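Local coordinates for 16.4 kDa salivary peptide (Culex quinquefasciatus, PDB 7KC8), which is of unknown function but is a mosquito salivary protein with a beta-trefoil fold that may bind sugars, at residues V26-K31 with Y60-S65; W41-E44 with D49-I52; L107-S110 with H114-T117; I19-K24 with R55-Y60. One frame throughout, in Å; residues are numbered along the deposited sequence.

Contact 1. Residues V26-K31 with Y60-S65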
loop_
_atom_site.group_PDB
_atom_site.type_symbol
_atom_site.label_atom_id
_atom_site.label_comp_id
_atom_site.label_asym_id
_atom_site.label_seq_id
_atom_site.Cartn_x
_atom_site.Cartn_y
_atom_site.Cartn_z
ATOM N N VAL A 26 14.571 1.543 -9.243
ATOM C CA VAL A 26 15.952 1.924 -8.853
ATOM C C VAL A 26 16.787 0.648 -8.899
ATOM O O VAL A 26 17.121 0.191 -10.008
ATOM C CB VAL A 26 15.957 2.577 -7.459
ATOM C CG2 VAL A 26 15.325 3.959 -7.475
ATOM N N LEU A 27 17.095 0.085 -7.743
ATOM C CA LEU A 27 17.807 -1.207 -7.725
ATOM C C LEU A 27 16.776 -2.325 -7.828
ATOM O O LEU A 27 16.197 -2.508 -8.899
ATOM C CB LEU A 27 18.554 -1.280 -6.395
ATOM C CG LEU A 27 19.261 0.012 -5.989
ATOM C CD1 LEU A 27 19.676 -0.028 -4.528
ATOM C CD2 LEU A 27 20.469 0.269 -6.875
ATOM N N HIS A 28 16.512 -2.996 -6.718
ATOM C CA HIS A 28 15.567 -4.129 -6.702
ATOM C C HIS A 28 14.172 -3.655 -6.282
ATOM O O HIS A 28 13.307 -4.510 -6.130
ATOM C CB HIS A 28 16.125 -5.135 -5.705
ATOM C CG HIS A 28 16.248 -4.611 -4.315
ATOM N ND1 HIS A 28 17.354 -3.913 -3.886
ATOM C CD2 HIS A 28 15.414 -4.688 -3.258
ATOM C CE1 HIS A 28 17.191 -3.573 -2.627
ATOM N NE2 HIS A 28 16.011 -4.036 -2.219
ATOM N N TYR A 29 13.959 -2.351 -6.138
ATOM C CA TYR A 29 12.680 -1.842 -5.589
ATOM C C TYR A 29 12.166 -0.623 -6.354
ATOM O O TYR A 29 12.935 0.001 -7.064
ATOM C CB TYR A 29 12.880 -1.506 -4.108
ATOM C CG TYR A 29 13.873 -0.399 -3.848
ATOM C CD1 TYR A 29 13.476 0.927 -3.807
ATOM C CD2 TYR A 29 15.215 -0.672 -3.654
ATOM C CE1 TYR A 29 14.382 1.949 -3.592
ATOM C CE2 TYR A 29 16.133 0.337 -3.429
ATOM C CZ TYR A 29 15.716 1.653 -3.399
ATOM O OH TYR A 29 16.612 2.659 -3.181
ATOM N N ARG A 30 10.878 -0.320 -6.212
ATOM C CA ARG A 30 10.274 0.894 -6.823
ATOM C C ARG A 30 9.819 1.844 -5.716
ATOM O O ARG A 30 9.020 1.423 -4.897
ATOM C CB ARG A 30 9.103 0.565 -7.740
ATOM C CG ARG A 30 8.500 1.775 -8.438
ATOM C CD ARG A 30 7.473 1.384 -9.481
ATOM N NE ARG A 30 7.986 0.358 -10.371
ATOM C CZ ARG A 30 8.367 0.565 -11.623
ATOM N NH1 ARG A 30 8.285 1.771 -12.154
ATOM N NH2 ARG A 30 8.822 -0.440 -12.344
ATOM N N LYS A 31 10.238 3.103 -5.781
ATOM C CA LYS A 31 9.954 4.077 -4.734
ATOM C C LYS A 31 8.545 4.640 -4.869
ATOM O O LYS A 31 8.028 4.833 -5.975
ATOM C CB LYS A 31 10.974 5.217 -4.768
ATOM N N TYR A 60 5.172 -6.400 -5.637
ATOM C CA TYR A 60 4.312 -6.437 -4.469
ATOM C C TYR A 60 4.734 -5.409 -3.434
ATOM O O TYR A 60 5.909 -5.348 -3.051
ATOM C CB TYR A 60 4.278 -7.839 -3.870
ATOM C CG TYR A 60 3.316 -8.680 -4.649
ATOM C CD1 TYR A 60 1.967 -8.353 -4.673
ATOM C CD2 TYR A 60 3.750 -9.759 -5.410
ATOM C CE1 TYR A 60 1.069 -9.092 -5.404
ATOM C CE2 TYR A 60 2.848 -10.509 -6.149
ATOM C CZ TYR A 60 1.509 -10.171 -6.142
ATOM O OH TYR A 60 0.603 -10.910 -6.875
ATOM N N LEU A 61 3.764 -4.608 -2.997
ATOM C CA LEU A 61 3.940 -3.687 -1.875
ATOM C C LEU A 61 4.539 -4.404 -0.678
ATOM O O LEU A 61 4.063 -5.466 -0.274
ATOM C CB LEU A 61 2.583 -3.086 -1.483
ATOM C CG LEU A 61 2.612 -1.805 -0.650
ATOM C CD1 LEU A 61 3.096 -0.702 -1.545
ATOM C CD2 LEU A 61 1.251 -1.479 -0.048
ATOM N N TYR A 62 5.577 -3.815 -0.098
ATOM C CA TYR A 62 6.192 -4.400 1.088
ATOM C C TYR A 62 6.812 -3.300 1.924
ATOM O O TYR A 62 6.917 -2.148 1.496
ATOM C CB TYR A 62 7.253 -5.434 0.745
ATOM C CG TYR A 62 8.568 -4.825 0.312
ATOM C CD1 TYR A 62 8.670 -4.118 -0.880
ATOM C CD2 TYR A 62 9.708 -4.959 1.092
ATOM C CE1 TYR A 62 9.862 -3.565 -1.279
ATOM C CE2 TYR A 62 10.911 -4.406 0.696
ATOM C CZ TYR A 62 10.985 -3.709 -0.493
ATOM O OH TYR A 62 12.187 -3.159 -0.893
ATOM N N ALA A 63 7.227 -3.683 3.130
ATOM C CA ALA A 63 7.807 -2.766 4.098
ATOM C C ALA A 63 9.262 -3.133 4.340
ATOM O O ALA A 63 9.601 -4.308 4.467
ATOM C CB ALA A 63 7.026 -2.792 5.420
ATOM N N GLU A 64 10.114 -2.124 4.406
ATOM C CA GLU A 64 11.530 -2.351 4.641
ATOM C C GLU A 64 11.773 -2.900 6.046
ATOM O O GLU A 64 10.908 -2.848 6.924
ATOM C CB GLU A 64 12.319 -1.062 4.428
ATOM C CG GLU A 64 12.679 -0.812 2.968
ATOM C CD GLU A 64 13.727 -1.796 2.440
ATOM O OE1 GLU A 64 14.319 -2.558 3.247
ATOM O OE2 GLU A 64 13.956 -1.811 1.207
ATOM N N SER A 65 12.986 -3.427 6.245
ATOM C CA SER A 65 13.346 -4.204 7.430
ATOM C C SER A 65 13.761 -3.342 8.612
ATOM O O SER A 65 13.849 -3.859 9.732
ATOM C CB SER A 65 14.486 -5.184 7.105
#

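Contact 2. Residues W41-E44 with D49-I52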
loop_
_atom_site.group_PDB
_atom_site.type_symbol
_atom_site.label_atom_id
_atom_site.label_comp_id
_atom_site.label_asym_id
_atom_site.label_seq_id
_atom_site.Cartn_x
_atom_site.Cartn_y
_atom_site.Cartn_z
ATOM N N TRP A 41 -4.197 0.324 -8.238
ATOM C CA TRP A 41 -3.540 -0.765 -7.531
ATOM C C TRP A 41 -4.448 -1.982 -7.521
ATOM O O TRP A 41 -5.653 -1.880 -7.742
ATOM C CB TRP A 41 -3.208 -0.381 -6.091
ATOM C CG TRP A 41 -2.214 0.702 -5.986
ATOM C CD1 TRP A 41 -2.450 2.052 -6.067
ATOM C CD2 TRP A 41 -0.813 0.551 -5.776
ATOM N NE1 TRP A 41 -1.276 2.742 -5.924
ATOM C CE2 TRP A 41 -0.254 1.847 -5.742
ATOM C CE3 TRP A 41 0.029 -0.553 -5.621
ATOM C CZ2 TRP A 41 1.106 2.066 -5.568
ATOM C CZ3 TRP A 41 1.390 -0.331 -5.431
ATOM C CH2 TRP A 41 1.910 0.970 -5.401
ATOM N N VAL A 42 -3.874 -3.141 -7.225
ATOM C CA VAL A 42 -4.648 -4.372 -7.155
ATOM C C VAL A 42 -4.524 -4.979 -5.765
ATOM O O VAL A 42 -3.416 -5.175 -5.258
ATOM C CB VAL A 42 -4.217 -5.373 -8.235
ATOM C CG1 VAL A 42 -5.074 -6.637 -8.141
ATOM C CG2 VAL A 42 -4.349 -4.738 -9.595
ATOM N N ILE A 43 -5.661 -5.278 -5.160
ATOM C CA ILE A 43 -5.724 -6.001 -3.899
ATOM C C ILE A 43 -6.022 -7.462 -4.212
ATOM O O ILE A 43 -7.045 -7.774 -4.833
ATOM C CB ILE A 43 -6.797 -5.408 -2.972
ATOM C CG1 ILE A 43 -6.402 -4.002 -2.510
ATOM C CG2 ILE A 43 -7.051 -6.348 -1.791
ATOM C CD1 ILE A 43 -7.505 -3.253 -1.781
ATOM N N GLU A 44 -5.138 -8.360 -3.788
ATOM C CA GLU A 44 -5.309 -9.798 -3.965
ATOM C C GLU A 44 -5.433 -10.459 -2.600
ATOM O O GLU A 44 -4.699 -10.110 -1.674
ATOM C CB GLU A 44 -4.137 -10.415 -4.718
ATOM C CG GLU A 44 -3.847 -9.767 -6.063
ATOM C CD GLU A 44 -2.557 -10.277 -6.693
ATOM O OE1 GLU A 44 -1.878 -11.117 -6.065
ATOM O OE2 GLU A 44 -2.220 -9.838 -7.813
ATOM N N ASP A 49 -5.326 -12.703 4.981
ATOM C CA ASP A 49 -4.894 -11.291 4.775
ATOM C C ASP A 49 -4.825 -10.964 3.283
ATOM O O ASP A 49 -5.589 -11.588 2.520
ATOM C CB ASP A 49 -3.583 -10.998 5.505
ATOM C CG ASP A 49 -3.676 -11.218 7.004
ATOM O OD1 ASP A 49 -4.450 -10.491 7.654
ATOM O OD2 ASP A 49 -2.979 -12.121 7.505
ATOM N N TYR A 50 -3.952 -10.029 2.882
ATOM C CA TYR A 50 -3.956 -9.578 1.463
ATOM C C TYR A 50 -2.590 -9.113 0.955
ATOM O O TYR A 50 -1.763 -8.727 1.770
ATOM C CB TYR A 50 -4.867 -8.356 1.294
ATOM C CG TYR A 50 -6.322 -8.548 1.646
ATOM C CD1 TYR A 50 -7.226 -9.015 0.709
ATOM C CD2 TYR A 50 -6.798 -8.259 2.915
ATOM C CE1 TYR A 50 -8.564 -9.191 1.023
ATOM C CE2 TYR A 50 -8.130 -8.439 3.248
ATOM C CZ TYR A 50 -9.018 -8.907 2.297
ATOM O OH TYR A 50 -10.334 -9.084 2.611
ATOM N N LYS A 51 -2.355 -9.177 -0.356
ATOM C CA LYS A 51 -1.177 -8.645 -1.014
ATOM C C LYS A 51 -1.634 -7.543 -1.951
ATOM O O LYS A 51 -2.805 -7.472 -2.329
ATOM C CB LYS A 51 -0.400 -9.747 -1.757
ATOM C CG LYS A 51 0.347 -10.673 -0.786
ATOM C CD LYS A 51 0.851 -11.973 -1.409
ATOM C CE LYS A 51 2.080 -11.758 -2.276
ATOM N NZ LYS A 51 2.865 -13.025 -2.406
ATOM N N ILE A 52 -0.719 -6.636 -2.266
ATOM C CA ILE A 52 -1.064 -5.418 -2.986
ATOM C C ILE A 52 -0.002 -5.189 -4.047
ATOM O O ILE A 52 1.193 -5.347 -3.780
ATOM C CB ILE A 52 -1.182 -4.205 -2.034
ATOM C CG1 ILE A 52 -2.290 -4.432 -0.991
ATOM C CG2 ILE A 52 -1.428 -2.904 -2.811
ATOM C CD1 ILE A 52 -2.440 -3.292 0.037
#

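Contact 3. Residues L107-S110 with H114-T117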
loop_
_atom_site.group_PDB
_atom_site.type_symbol
_atom_site.label_atom_id
_atom_site.label_comp_id
_atom_site.label_asym_id
_atom_site.label_seq_id
_atom_site.Cartn_x
_atom_site.Cartn_y
_atom_site.Cartn_z
ATOM N N LEU A 107 -0.248 1.164 7.729
ATOM C CA LEU A 107 0.171 1.877 6.523
ATOM C C LEU A 107 -0.432 3.281 6.601
ATOM O O LEU A 107 -1.592 3.434 6.968
ATOM C CB LEU A 107 -0.265 1.144 5.269
ATOM C CG LEU A 107 0.254 1.814 4.014
ATOM C CD1 LEU A 107 1.736 1.567 3.856
ATOM C CD2 LEU A 107 -0.523 1.334 2.816
ATOM N N VAL A 108 0.359 4.252 6.205
ATOM C CA VAL A 108 -0.015 5.669 6.343
ATOM C C VAL A 108 0.760 6.491 5.312
ATOM O O VAL A 108 1.769 6.035 4.832
ATOM C CB VAL A 108 0.395 6.034 7.777
ATOM C CG1 VAL A 108 1.466 7.094 7.872
ATOM C CG2 VAL A 108 -0.764 6.235 8.720
ATOM N N ILE A 109 0.208 7.633 4.930
ATOM C CA ILE A 109 0.963 8.628 4.128
ATOM C C ILE A 109 1.271 9.767 5.098
ATOM O O ILE A 109 0.364 10.294 5.672
ATOM C CB ILE A 109 0.221 9.061 2.863
ATOM C CG1 ILE A 109 0.021 7.890 1.913
ATOM C CG2 ILE A 109 0.965 10.193 2.195
ATOM C CD1 ILE A 109 -0.559 8.277 0.606
ATOM N N SER A 110 2.536 10.110 5.261
ATOM C CA SER A 110 2.953 11.092 6.251
ATOM C C SER A 110 2.659 12.515 5.786
ATOM O O SER A 110 2.297 12.768 4.632
ATOM C CB SER A 110 4.445 10.966 6.550
ATOM O OG SER A 110 5.189 11.766 5.643
ATOM N N HIS A 114 5.644 10.907 2.668
ATOM C CA HIS A 114 6.266 9.592 2.750
ATOM C C HIS A 114 5.212 8.503 2.925
ATOM O O HIS A 114 4.206 8.698 3.618
ATOM C CB HIS A 114 7.242 9.538 3.925
ATOM C CG HIS A 114 8.498 10.323 3.710
ATOM N ND1 HIS A 114 8.576 11.682 3.938
ATOM C CD2 HIS A 114 9.729 9.939 3.291
ATOM C CE1 HIS A 114 9.796 12.103 3.660
ATOM N NE2 HIS A 114 10.513 11.066 3.264
ATOM N N VAL A 115 5.453 7.347 2.306
ATOM C CA VAL A 115 4.590 6.175 2.440
ATOM C C VAL A 115 5.321 5.199 3.345
ATOM O O VAL A 115 6.340 4.624 2.962
ATOM C CB VAL A 115 4.248 5.544 1.082
ATOM C CG1 VAL A 115 3.288 4.350 1.254
ATOM C CG2 VAL A 115 3.608 6.572 0.166
ATOM N N VAL A 116 4.805 5.024 4.557
ATOM C CA VAL A 116 5.508 4.347 5.630
ATOM C C VAL A 116 4.495 3.582 6.466
ATOM O O VAL A 116 3.290 3.840 6.424
ATOM C CB VAL A 116 6.283 5.335 6.542
ATOM C CG1 VAL A 116 7.284 6.179 5.757
ATOM C CG2 VAL A 116 5.305 6.245 7.301
ATOM N N THR A 117 5.027 2.705 7.291
ATOM C CA THR A 117 4.228 2.047 8.329
ATOM C C THR A 117 4.669 2.661 9.661
ATOM O O THR A 117 5.796 3.113 9.766
ATOM C CB THR A 117 4.206 0.527 8.177
ATOM O OG1 THR A 117 5.510 0.020 8.409
ATOM C CG2 THR A 117 3.707 0.099 6.817
#

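Contact 4. Residues I19-K24 with R55-Y60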
loop_
_atom_site.group_PDB
_atom_site.type_symbol
_atom_site.label_atom_id
_atom_site.label_comp_id
_atom_site.label_asym_id
_atom_site.label_seq_id
_atom_site.Cartn_x
_atom_site.Cartn_y
_atom_site.Cartn_z
ATOM N N ILE A 19 -1.384 6.708 -3.146
ATOM C CA ILE A 19 -0.059 6.110 -3.259
ATOM C C ILE A 19 0.375 6.177 -4.719
ATOM O O ILE A 19 -0.196 5.490 -5.570
ATOM C CB ILE A 19 -0.055 4.656 -2.765
ATOM C CG1 ILE A 19 -0.465 4.548 -1.303
ATOM C CG2 ILE A 19 1.322 4.046 -2.942
ATOM C CD1 ILE A 19 -0.592 3.101 -0.851
ATOM N N ASN A 20 1.392 6.981 -5.008
ATOM C CA ASN A 20 1.992 7.021 -6.336
ATOM C C ASN A 20 3.355 6.334 -6.301
ATOM O O ASN A 20 3.940 6.107 -5.239
ATOM C CB ASN A 20 2.140 8.467 -6.837
ATOM C CG ASN A 20 0.807 9.158 -7.041
ATOM O OD1 ASN A 20 -0.248 8.590 -6.756
ATOM N ND2 ASN A 20 0.846 10.397 -7.502
ATOM N N MET A 21 3.843 5.977 -7.477
ATOM C CA MET A 21 5.129 5.264 -7.585
ATOM C C MET A 21 6.032 5.952 -8.616
ATOM O O MET A 21 5.531 6.708 -9.448
ATOM C CB MET A 21 4.877 3.812 -7.994
ATOM C CG MET A 21 3.940 3.669 -9.172
ATOM S SD MET A 21 3.281 2.048 -9.456
ATOM C CE MET A 21 2.210 2.370 -10.843
ATOM N N TRP A 22 7.325 5.681 -8.529
ATOM C CA TRP A 22 8.292 6.204 -9.483
ATOM C C TRP A 22 8.091 5.575 -10.858
ATOM O O TRP A 22 7.614 4.442 -10.989
ATOM C CB TRP A 22 9.719 5.951 -8.994
ATOM C CG TRP A 22 10.269 7.095 -8.208
ATOM C CD1 TRP A 22 9.700 7.693 -7.120
ATOM C CD2 TRP A 22 11.502 7.780 -8.440
ATOM N NE1 TRP A 22 10.504 8.709 -6.658
ATOM C CE2 TRP A 22 11.619 8.781 -7.449
ATOM C CE3 TRP A 22 12.520 7.641 -9.381
ATOM C CZ2 TRP A 22 12.710 9.642 -7.379
ATOM C CZ3 TRP A 22 13.612 8.497 -9.311
ATOM C CH2 TRP A 22 13.696 9.486 -8.316
ATOM N N ASP A 23 8.489 6.279 -11.905
ATOM C CA ASP A 23 8.361 5.733 -13.275
ATOM C C ASP A 23 9.465 4.711 -13.536
ATOM O O ASP A 23 9.238 3.816 -14.335
ATOM C CB ASP A 23 8.309 6.853 -14.313
ATOM C CG ASP A 23 7.005 7.634 -14.298
ATOM O OD1 ASP A 23 6.130 7.297 -13.483
ATOM O OD2 ASP A 23 6.878 8.576 -15.101
ATOM N N LYS A 24 10.573 4.806 -12.813
ATOM C CA LYS A 24 11.705 3.914 -13.133
ATOM C C LYS A 24 12.239 3.202 -11.895
ATOM O O LYS A 24 12.611 3.869 -10.946
ATOM C CB LYS A 24 12.761 4.685 -13.920
ATOM N N ARG A 55 -1.449 -1.891 -10.730
ATOM C CA ARG A 55 -2.151 -2.529 -11.838
ATOM C C ARG A 55 -1.197 -2.925 -12.961
ATOM O O ARG A 55 -1.395 -3.963 -13.605
ATOM C CB ARG A 55 -3.247 -1.605 -12.384
ATOM C CG ARG A 55 -4.129 -2.260 -13.461
ATOM C CD ARG A 55 -5.117 -1.298 -14.108
ATOM N NE ARG A 55 -4.464 -0.159 -14.749
ATOM C CZ ARG A 55 -3.936 -0.182 -15.968
ATOM N NH1 ARG A 55 -3.972 -1.290 -16.685
ATOM N NH2 ARG A 55 -3.364 0.900 -16.471
ATOM N N ILE A 56 -0.148 -2.134 -13.202
ATOM C CA ILE A 56 0.657 -2.294 -14.410
ATOM C C ILE A 56 2.009 -2.947 -14.167
ATOM O O ILE A 56 2.709 -3.248 -15.147
ATOM C CB ILE A 56 0.844 -0.955 -15.158
ATOM C CG1 ILE A 56 1.710 0.029 -14.366
ATOM C CG2 ILE A 56 -0.500 -0.331 -15.504
ATOM C CD1 ILE A 56 2.259 1.126 -15.248
ATOM N N TYR A 57 2.400 -3.198 -12.922
ATOM C CA TYR A 57 3.631 -3.934 -12.652
ATOM C C TYR A 57 3.346 -5.079 -11.701
ATOM O O TYR A 57 2.592 -4.924 -10.738
ATOM C CB TYR A 57 4.725 -3.068 -12.028
ATOM C CG TYR A 57 5.007 -1.783 -12.747
ATOM C CD1 TYR A 57 5.657 -1.775 -13.972
ATOM C CD2 TYR A 57 4.649 -0.570 -12.180
ATOM C CE1 TYR A 57 5.927 -0.584 -14.623
ATOM C CE2 TYR A 57 4.903 0.622 -12.821
ATOM C CZ TYR A 57 5.547 0.615 -14.040
ATOM O OH TYR A 57 5.791 1.813 -14.666
ATOM N N THR A 58 3.971 -6.224 -11.949
ATOM C CA THR A 58 3.850 -7.333 -11.010
ATOM C C THR A 58 4.930 -7.191 -9.934
ATOM O O THR A 58 5.919 -7.922 -9.887
ATOM C CB THR A 58 3.927 -8.660 -11.744
ATOM O OG1 THR A 58 4.178 -9.695 -10.790
ATOM C CG2 THR A 58 5.027 -8.634 -12.804
ATOM N N GLU A 59 4.722 -6.197 -9.061
ATOM C CA GLU A 59 5.636 -5.885 -7.961
ATOM C C GLU A 59 4.829 -5.681 -6.689
ATOM O O GLU A 59 3.918 -4.847 -6.653
ATOM C CB GLU A 59 6.457 -4.620 -8.238
ATOM C CG GLU A 59 7.018 -4.513 -9.642
ATOM C CD GLU A 59 7.576 -3.136 -9.929
ATOM O OE1 GLU A 59 7.534 -2.288 -9.021
ATOM O OE2 GLU A 59 8.047 -2.887 -11.054
ATOM N N TYR A 60 5.172 -6.400 -5.637
ATOM C CA TYR A 60 4.312 -6.437 -4.469
ATOM C C TYR A 60 4.734 -5.409 -3.434
ATOM O O TYR A 60 5.909 -5.348 -3.051
ATOM C CB TYR A 60 4.278 -7.839 -3.870
ATOM C CG TYR A 60 3.316 -8.680 -4.649
ATOM C CD1 TYR A 60 1.967 -8.353 -4.673
ATOM C CD2 TYR A 60 3.750 -9.759 -5.410
ATOM C CE1 TYR A 60 1.069 -9.092 -5.404
ATOM C CE2 TYR A 60 2.848 -10.509 -6.149
ATOM C CZ TYR A 60 1.509 -10.171 -6.142
ATOM O OH TYR A 60 0.603 -10.910 -6.875
#

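Contact 1. Residues V26-K31 with Y60-S65
Tyr62 reaches across to His28 and Tyr29, at the start of strand 29-35 of this beta-trefoil. Strand 72-77 pairs with both 29-35 and 60-63, and the contact bridges these two partners. Its area is small, 92 Å² in total.

The packing centres on the Tyr62 hydroxyl. Its OH abuts Tyr29 CB at 3.7 Å. The Tyr29 ring itself turns away from Tyr62, so it is the root of this side chain that is touched. The same Tyr62 OH lies 4.1 Å from His28 NE2, and the two side chains cross at about a right angle. Chi1 of Tyr62 is 78°. This places CG between the backbone N and the carbonyl carbon and sends the ring toward 26-31. Lys75 of the middle strand touches the Tyr62 side chain.

Aromatic packing within 26-31 fixes the receiving surface. Tyr29 CD2 sits over the centre of the His28 ring, 3.6 Å above its plane. His28 ND1 in turn meets the edge of the Tyr29 ring. Within the same segment Val26 N bonds to Tyr29 O at 3.1 Å.

The Glu64 carboxylate lies beside the same Tyr62 hydroxyl. Glu64 OE1 accepts a weak bond from Ser65 N. Glu64 OE2 stands 4.6 Å from His28 NE2, and the charge of that ring is not known. The same Glu64 OE2 lies 3.1 Å from Tyr62 OH.

Contact 2. Residues W41-E44 with D49-I52
Trp41 and Ile52 meet at about a right angle on one face of a beta hairpin, with Trp41 CE3 3.9 Å from Ile52 CG2. The hairpin joins strands 40-46 and 49-54 of the beta-trefoil. The Ile52 methyl approaches the indole obliquely. Ile52 CG2 is anti to the backbone N, which leaves CG1 on the other branch to face Ile43. That second meeting is looser, with the two CG1 atoms 4.4 Å apart.

Ile43 also leans diagonally the other way. Its CG2 touches Tyr50 CD1 at 3.7 Å, again at a slant to the ring. The edge of the Tyr50 ring lies near Glu44 O, so this phenol runs past the backbone of the opposite strand. Trp41, Ile43, Tyr50 and Ile52 thus form a continuous apolar patch. Val8 of strand 8-12 packs on Ile43, and Trp41 NE1 bonds to Ile19 O.

Glu44 and Lys51 form the hydrogen-bonded pair, with side chains on the other face. Glu44 N reaches Lys51 O at 2.9 Å and 176°. Lys51 N reaches Glu44 O at 2.8 Å. Ile43 and Ile52 are the adjacent non-hydrogen-bonded pair.

Glu44 OE1 and Lys51 NZ are 6.3 Å apart, too far for a salt bridge. Both turn to Tyr60 instead: the carboxylate bonds its hydroxyl and the lysine makes a cation-pi contact with its ring. One neutral phenol thus serves both charged groups, and probably keeps them together on this face.

Contact 3. Residues L107-S110 with H114-T117
Leu107 and Thr117 face each other where the two strands come closest, with CA atoms 4.4 Å apart. Leu107 CD1 is the main bump. It fits between the side chains of Val115 and Thr117, which project on the same face. It meets Thr117 CG2 at 3.8 Å and Val115 CG1 at 4.1 Å. Chi1 of -176° sets Leu107 CG opposite the backbone N and swings this branch across to the neighbouring strand. Farther along, Ile109 CG1 leans on the other methyl of Val115, CG2. Leu107 and Val115 both rest on Val74, and Trp87 packs against Leu107 and Thr117.

On the reverse face Val108 and Val116 mesh by one methyl each. CG1 of Val108 lies 4.0 Å from CG2 of Val116. Phe12 reaches side chains of both faces, touching Val108 on this one and Ile109 on the other.

The backbone keeps these shapes in step. Val108 N bonds to Val116 O, and Val116 N returns the bond to Val108 O at 171°. Leu107-Thr117 and Ile109-Val115 are the non-hydrogen-bonded pairs on each side.

The turn end is closed by Ser110. Its N bonds to His114 O at 2.7 Å, in the carbonyl plane. Its OG accepts His114 N at 3.1 Å, along a bent path of 139°. The same hydroxyl bonds Ser112 OG in the loop and lies at the edge of the His114 ring, whose ND1 also bonds Ser112 OG. Two partners thus hold the serine oxygen inside the turn. This is an antiparallel beta hairpin with a short loop, one of the hairpins from which a beta-trefoil is built.

Contact 4. Residues I19-K24 with R55-Y60
Arg30 NH1, set over one face of the Tyr57 ring as a cation-pi contact, is held by Trp22 O and more weakly by Asp23 O. Through NH2 the same guanidinium forms a salt bridge with Glu59 OE2. Residues of 19-24 and of 55-60 thus grip one group. Beside it, Asp23 O stands 4.0 Å from Tyr57 OH.

Ile56 lies on the opposite face of that ring. Its CG1 is 3.6 Å above the plane, offset toward the rim. The phenol is therefore held between an alkyl branch and a guanidinium.

Met21 takes the ring edge. Its SD is 5.1 Å from the Tyr57 centroid and 88° off the ring normal, almost exactly in plane. This is a Met-aromatic contact made at the edge. The terminal methyl shares it: CE touches Tyr57 CE2 at 3.8 Å and Ile56 CG1 at 4.3 Å. Met21 CG lies between the backbone N and the carbonyl carbon, with chi1 49°. The chain is extended beyond that point, which carries the sulfur and methyl across to the loop. Pro54 and Leu32 also pack on this side chain.

The loop itself bends sharply after Tyr57. Thr58 is the centre of an inverse gamma turn, and Glu59 N makes a weak bond to Tyr57 O.

The contact pins the loop between strands 49-54 and 60-63 to the end of strand 17-21. The cation over the ring and the nearby carboxylate of Glu59 would probably balance each other, while the sulfur adds a soft, uncharged edge contact.

From the N terminus, 19-24 opens contact 4 and 26-31 opens contact 1. The hairpin of contact 2 then closes its own short loop, lying within the spans of both. Next, 55-60 completes contact 4 and 60-65 completes contact 1. Their segments alternate, so these two contacts cross, and they share Tyr60. Contact 3 follows separately as a later local hairpin. Arg30 links contact 1 to contact 4, while Tyr60 links both to contact 2. Ile19 packs against Leu107 and Ile109, joining contact 4 to contact 3. Contacts 2 and 3 lie on opposite sides of the chain centre, about 17 Å apart between centres.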